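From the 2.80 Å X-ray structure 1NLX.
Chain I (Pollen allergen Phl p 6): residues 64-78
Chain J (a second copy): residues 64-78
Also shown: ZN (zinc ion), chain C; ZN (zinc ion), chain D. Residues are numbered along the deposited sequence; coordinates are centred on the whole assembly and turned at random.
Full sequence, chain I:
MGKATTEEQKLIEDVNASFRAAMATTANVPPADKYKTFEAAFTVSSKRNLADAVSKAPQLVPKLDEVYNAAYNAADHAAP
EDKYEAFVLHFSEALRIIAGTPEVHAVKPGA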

# COMPACT_ATOMS: atom_id res chain seq x y z
N LEU I 64 -18.15 37.80 18.29
CA LEU I 64 -19.17 37.76 19.33
C LEU I 64 -19.58 39.18 19.73
O LEU I 64 -20.76 39.46 19.93
CB LEU I 64 -18.63 37.01 20.54
CG LEU I 64 -19.40 35.76 20.97
CD1 LEU I 64 -19.94 35.00 19.77
CD2 LEU I 64 -18.47 34.89 21.79
N ASP I 65 -18.60 40.08 19.82
CA ASP I 65 -18.86 41.46 20.19
C ASP I 65 -19.77 42.03 19.11
O ASP I 65 -20.66 42.84 19.40
CB ASP I 65 -17.56 42.27 20.29
CG ASP I 65 -17.78 43.70 20.81
OD1 ASP I 65 -18.46 43.84 21.86
OD2 ASP I 65 -17.28 44.67 20.19
N GLU I 66 -19.55 41.59 17.87
CA GLU I 66 -20.37 42.05 16.75
C GLU I 66 -21.81 41.61 16.89
O GLU I 66 -22.72 42.43 16.73
CB GLU I 66 -19.83 41.53 15.41
CG GLU I 66 -19.49 42.62 14.37
CD GLU I 66 -20.66 43.53 13.98
OE1 GLU I 66 -21.58 43.05 13.29
OE2 GLU I 66 -20.64 44.72 14.33
N VAL I 67 -22.04 40.32 17.17
CA VAL I 67 -23.42 39.86 17.27
C VAL I 67 -24.12 40.53 18.42
O VAL I 67 -25.28 40.87 18.31
CB VAL I 67 -23.54 38.33 17.43
CG1 VAL I 67 -22.89 37.62 16.26
CG2 VAL I 67 -22.91 37.89 18.71
N TYR I 68 -23.42 40.72 19.53
CA TYR I 68 -24.02 41.39 20.68
C TYR I 68 -24.35 42.83 20.25
O TYR I 68 -25.46 43.32 20.48
CB TYR I 68 -23.06 41.44 21.87
CG TYR I 68 -22.79 40.14 22.61
CD1 TYR I 68 -21.70 40.04 23.49
CD2 TYR I 68 -23.60 39.02 22.45
CE1 TYR I 68 -21.43 38.88 24.20
CE2 TYR I 68 -23.34 37.83 23.15
CZ TYR I 68 -22.25 37.78 24.03
OH TYR I 68 -21.97 36.64 24.76
N ASN I 69 -23.38 43.49 19.62
CA ASN I 69 -23.58 44.86 19.17
C ASN I 69 -24.80 44.99 18.26
O ASN I 69 -25.61 45.90 18.43
CB ASN I 69 -22.34 45.37 18.44
CG ASN I 69 -21.32 45.97 19.38
OD1 ASN I 69 -21.66 46.75 20.26
ND2 ASN I 69 -20.06 45.62 19.19
N ALA I 70 -24.94 44.08 17.30
CA ALA I 70 -26.07 44.09 16.39
C ALA I 70 -27.38 44.08 17.18
O ALA I 70 -28.27 44.90 16.94
CB ALA I 70 -26.01 42.88 15.48
N ALA I 71 -27.49 43.15 18.12
CA ALA I 71 -28.69 43.01 18.93
C ALA I 71 -28.95 44.21 19.84
O ALA I 71 -30.08 44.71 19.90
CB ALA I 71 -28.64 41.73 19.76
N TYR I 72 -27.93 44.67 20.56
CA TYR I 72 -28.14 45.82 21.45
C TYR I 72 -28.48 47.08 20.68
O TYR I 72 -29.31 47.86 21.10
CB TYR I 72 -26.91 46.10 22.32
CG TYR I 72 -26.77 45.16 23.48
CD1 TYR I 72 -27.75 45.10 24.48
CD2 TYR I 72 -25.67 44.32 23.59
CE1 TYR I 72 -27.63 44.21 25.55
CE2 TYR I 72 -25.54 43.43 24.66
CZ TYR I 72 -26.52 43.38 25.64
OH TYR I 72 -26.38 42.50 26.69
N ASN I 73 -27.83 47.28 19.55
CA ASN I 73 -28.10 48.46 18.77
C ASN I 73 -29.45 48.46 18.12
O ASN I 73 -30.11 49.50 18.05
CB ASN I 73 -27.00 48.68 17.74
CG ASN I 73 -25.75 49.26 18.36
OD1 ASN I 73 -25.82 50.23 19.12
ND2 ASN I 73 -24.60 48.67 18.04
N ALA I 74 -29.89 47.31 17.64
CA ALA I 74 -31.20 47.24 17.01
C ALA I 74 -32.28 47.62 18.04
O ALA I 74 -33.18 48.41 17.74
CB ALA I 74 -31.46 45.85 16.47
N ALA I 75 -32.19 47.06 19.24
CA ALA I 75 -33.17 47.33 20.28
C ALA I 75 -33.06 48.75 20.78
O ALA I 75 -34.07 49.39 21.10
CB ALA I 75 -32.99 46.37 21.44
N ASP I 76 -31.84 49.25 20.83
CA ASP I 76 -31.55 50.59 21.32
C ASP I 76 -32.33 51.64 20.54
O ASP I 76 -32.81 52.59 21.13
CB ASP I 76 -30.03 50.81 21.24
CG ASP I 76 -29.61 52.21 21.60
OD1 ASP I 76 -30.00 52.73 22.65
OD2 ASP I 76 -28.84 52.79 20.80
N HIS I 77 -32.47 51.44 19.23
CA HIS I 77 -33.18 52.39 18.38
C HIS I 77 -34.65 52.03 18.14
O HIS I 77 -35.33 52.69 17.35
CB HIS I 77 -32.48 52.51 17.03
CG HIS I 77 -31.15 53.19 17.09
ND1 HIS I 77 -31.02 54.56 17.16
CD2 HIS I 77 -29.89 52.69 17.06
CE1 HIS I 77 -29.73 54.87 17.17
NE2 HIS I 77 -29.03 53.76 17.11
N ALA I 78 -35.14 50.98 18.79
CA ALA I 78 -36.53 50.56 18.60
C ALA I 78 -37.44 51.12 19.68
O ALA I 78 -37.00 51.44 20.79
CB ALA I 78 -36.60 49.04 18.59
ZN ZN C . -27.13 53.28 17.77
ZN ZN D . -27.04 53.76 22.22
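Chain J 64-78: LDEVYNAAYNAADHA

Metal ions can join helices whose side chains alone would make a poor interface, and this pair of Phl p 6 copies is a clear example. Residues 64-76 of chain J form a helix, as they do in chain I, and the two run in the same general direction, crossing at -28° with axes 11.6 Å apart at closest approach. The register pairs like with like at four positions, 65, 69, 73 and 77: CA atoms lie 7.2 Å apart at Asp I65 and Asp J65, widening to 10.1 Å at His I77 and His J77.

Asp I65 covers the most surface. The CA-to-CB bond of Asp I65 points toward chain J, and Asp I65 OD2 lies 3.3 Å from Asp J65 OD1, a close approach of like charges, and 3.6 Å from Asn J69 ND2. Asn J69, next in area, meets its counterpart oxygen to oxygen, Asn I69 OD1 to Asn J69 OD1 at 2.9 Å; as modelled, both atoms are acceptors, so the pair is not a hydrogen bond, and none crosses between the stretches.

The link is made where the two helices end, by Asp I76 and Asp J76, the last helical residues, and the histidines that follow them, His I77 and His J77. Asp J76, with chi1 in t, places Asp J76 OD2 2.4 Å from the chain C zinc, ZN, which His I77 NE2 binds at 2.1 Å, with one more ligand atom from elsewhere in the structure. Reciprocally, Asp I76 OD2 (2.5 Å) and His J77 NE2 (2.0 Å) hold the chain D zinc, ZN.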

# COMPACT_ATOMS: atom_id res chain seq x y z
N LEU J 64 -10.71 46.55 24.53
CA LEU J 64 -10.66 47.43 23.37
C LEU J 64 -12.05 47.61 22.78
O LEU J 64 -12.46 48.73 22.45
CB LEU J 64 -9.71 46.83 22.33
CG LEU J 64 -8.50 47.67 21.91
CD1 LEU J 64 -7.92 48.43 23.09
CD2 LEU J 64 -7.46 46.75 21.33
N ASP J 65 -12.77 46.50 22.65
CA ASP J 65 -14.12 46.52 22.11
C ASP J 65 -14.93 47.46 22.95
O ASP J 65 -15.69 48.28 22.44
CB ASP J 65 -14.78 45.14 22.16
CG ASP J 65 -14.28 44.20 21.06
OD1 ASP J 65 -13.98 44.69 19.94
OD2 ASP J 65 -14.21 42.97 21.30
N GLU J 66 -14.74 47.35 24.26
CA GLU J 66 -15.47 48.18 25.20
C GLU J 66 -15.21 49.68 25.05
O GLU J 66 -16.16 50.45 25.14
CB GLU J 66 -15.16 47.74 26.64
CG GLU J 66 -15.64 48.73 27.72
CD GLU J 66 -17.15 48.88 27.80
OE1 GLU J 66 -17.60 49.77 28.54
OE2 GLU J 66 -17.89 48.13 27.13
N VAL J 67 -13.97 50.12 24.81
CA VAL J 67 -13.74 51.56 24.66
C VAL J 67 -14.33 52.00 23.33
O VAL J 67 -15.01 53.02 23.24
CB VAL J 67 -12.22 51.96 24.71
CG1 VAL J 67 -11.44 50.98 25.58
CG2 VAL J 67 -11.64 52.05 23.34
N TYR J 68 -14.08 51.21 22.29
CA TYR J 68 -14.65 51.54 20.99
C TYR J 68 -16.12 51.83 21.25
O TYR J 68 -16.61 52.91 20.95
CB TYR J 68 -14.48 50.38 20.01
CG TYR J 68 -13.08 50.25 19.44
CD1 TYR J 68 -12.51 48.99 19.20
CD2 TYR J 68 -12.32 51.39 19.13
CE1 TYR J 68 -11.22 48.86 18.66
CE2 TYR J 68 -11.03 51.27 18.59
CZ TYR J 68 -10.49 50.01 18.36
OH TYR J 68 -9.23 49.88 17.80
N ASN J 69 -16.82 50.86 21.84
CA ASN J 69 -18.24 51.01 22.13
C ASN J 69 -18.59 52.26 22.93
O ASN J 69 -19.61 52.91 22.67
CB ASN J 69 -18.78 49.77 22.83
CG ASN J 69 -18.99 48.62 21.88
OD1 ASN J 69 -19.68 48.77 20.86
ND2 ASN J 69 -18.40 47.47 22.18
N ALA J 70 -17.75 52.60 23.90
CA ALA J 70 -17.98 53.78 24.71
C ALA J 70 -18.04 55.02 23.82
O ALA J 70 -18.97 55.82 23.94
CB ALA J 70 -16.88 53.94 25.73
N ALA J 71 -17.05 55.16 22.94
CA ALA J 71 -16.96 56.30 22.04
C ALA J 71 -18.05 56.31 20.98
O ALA J 71 -18.69 57.34 20.76
CB ALA J 71 -15.59 56.36 21.39
N TYR J 72 -18.25 55.19 20.30
CA TYR J 72 -19.30 55.16 19.28
C TYR J 72 -20.66 55.49 19.89
O TYR J 72 -21.40 56.34 19.38
CB TYR J 72 -19.36 53.79 18.59
CG TYR J 72 -18.39 53.65 17.46
CD1 TYR J 72 -18.41 54.54 16.39
CD2 TYR J 72 -17.42 52.63 17.44
CE1 TYR J 72 -17.49 54.45 15.33
CE2 TYR J 72 -16.50 52.52 16.39
CZ TYR J 72 -16.55 53.44 15.34
OH TYR J 72 -15.65 53.37 14.29
N ASN J 73 -21.00 54.84 21.00
CA ASN J 73 -22.29 55.07 21.61
C ASN J 73 -22.50 56.49 22.08
O ASN J 73 -23.59 57.03 21.95
CB ASN J 73 -22.51 54.09 22.75
CG ASN J 73 -22.92 52.73 22.26
OD1 ASN J 73 -23.81 52.60 21.41
ND2 ASN J 73 -22.27 51.69 22.79
N ALA J 74 -21.46 57.11 22.61
CA ALA J 74 -21.59 58.48 23.09
C ALA J 74 -21.95 59.38 21.91
O ALA J 74 -22.87 60.20 22.01
CB ALA J 74 -20.30 58.95 23.76
N ALA J 75 -21.24 59.23 20.81
CA ALA J 75 -21.50 60.04 19.62
C ALA J 75 -22.84 59.70 18.98
O ALA J 75 -23.52 60.57 18.44
CB ALA J 75 -20.38 59.85 18.60
N ASP J 76 -23.21 58.43 19.06
CA ASP J 76 -24.45 57.94 18.49
C ASP J 76 -25.66 58.67 19.05
O ASP J 76 -26.61 58.98 18.33
CB ASP J 76 -24.53 56.43 18.75
CG ASP J 76 -25.84 55.79 18.30
OD1 ASP J 76 -26.27 55.98 17.14
OD2 ASP J 76 -26.42 55.07 19.13
N HIS J 77 -25.62 59.00 20.33
CA HIS J 77 -26.73 59.70 20.96
C HIS J 77 -26.54 61.21 21.05
O HIS J 77 -27.35 61.90 21.67
CB HIS J 77 -26.97 59.15 22.36
CG HIS J 77 -27.49 57.75 22.39
ND1 HIS J 77 -28.81 57.45 22.17
CD2 HIS J 77 -26.87 56.57 22.64
CE1 HIS J 77 -28.99 56.14 22.28
NE2 HIS J 77 -27.83 55.59 22.56
N ALA J 78 -25.48 61.73 20.44
CA ALA J 78 -25.23 63.17 20.50
C ALA J 78 -25.75 63.89 19.27
O ALA J 78 -25.90 63.29 18.20
CB ALA J 78 -23.74 63.43 20.67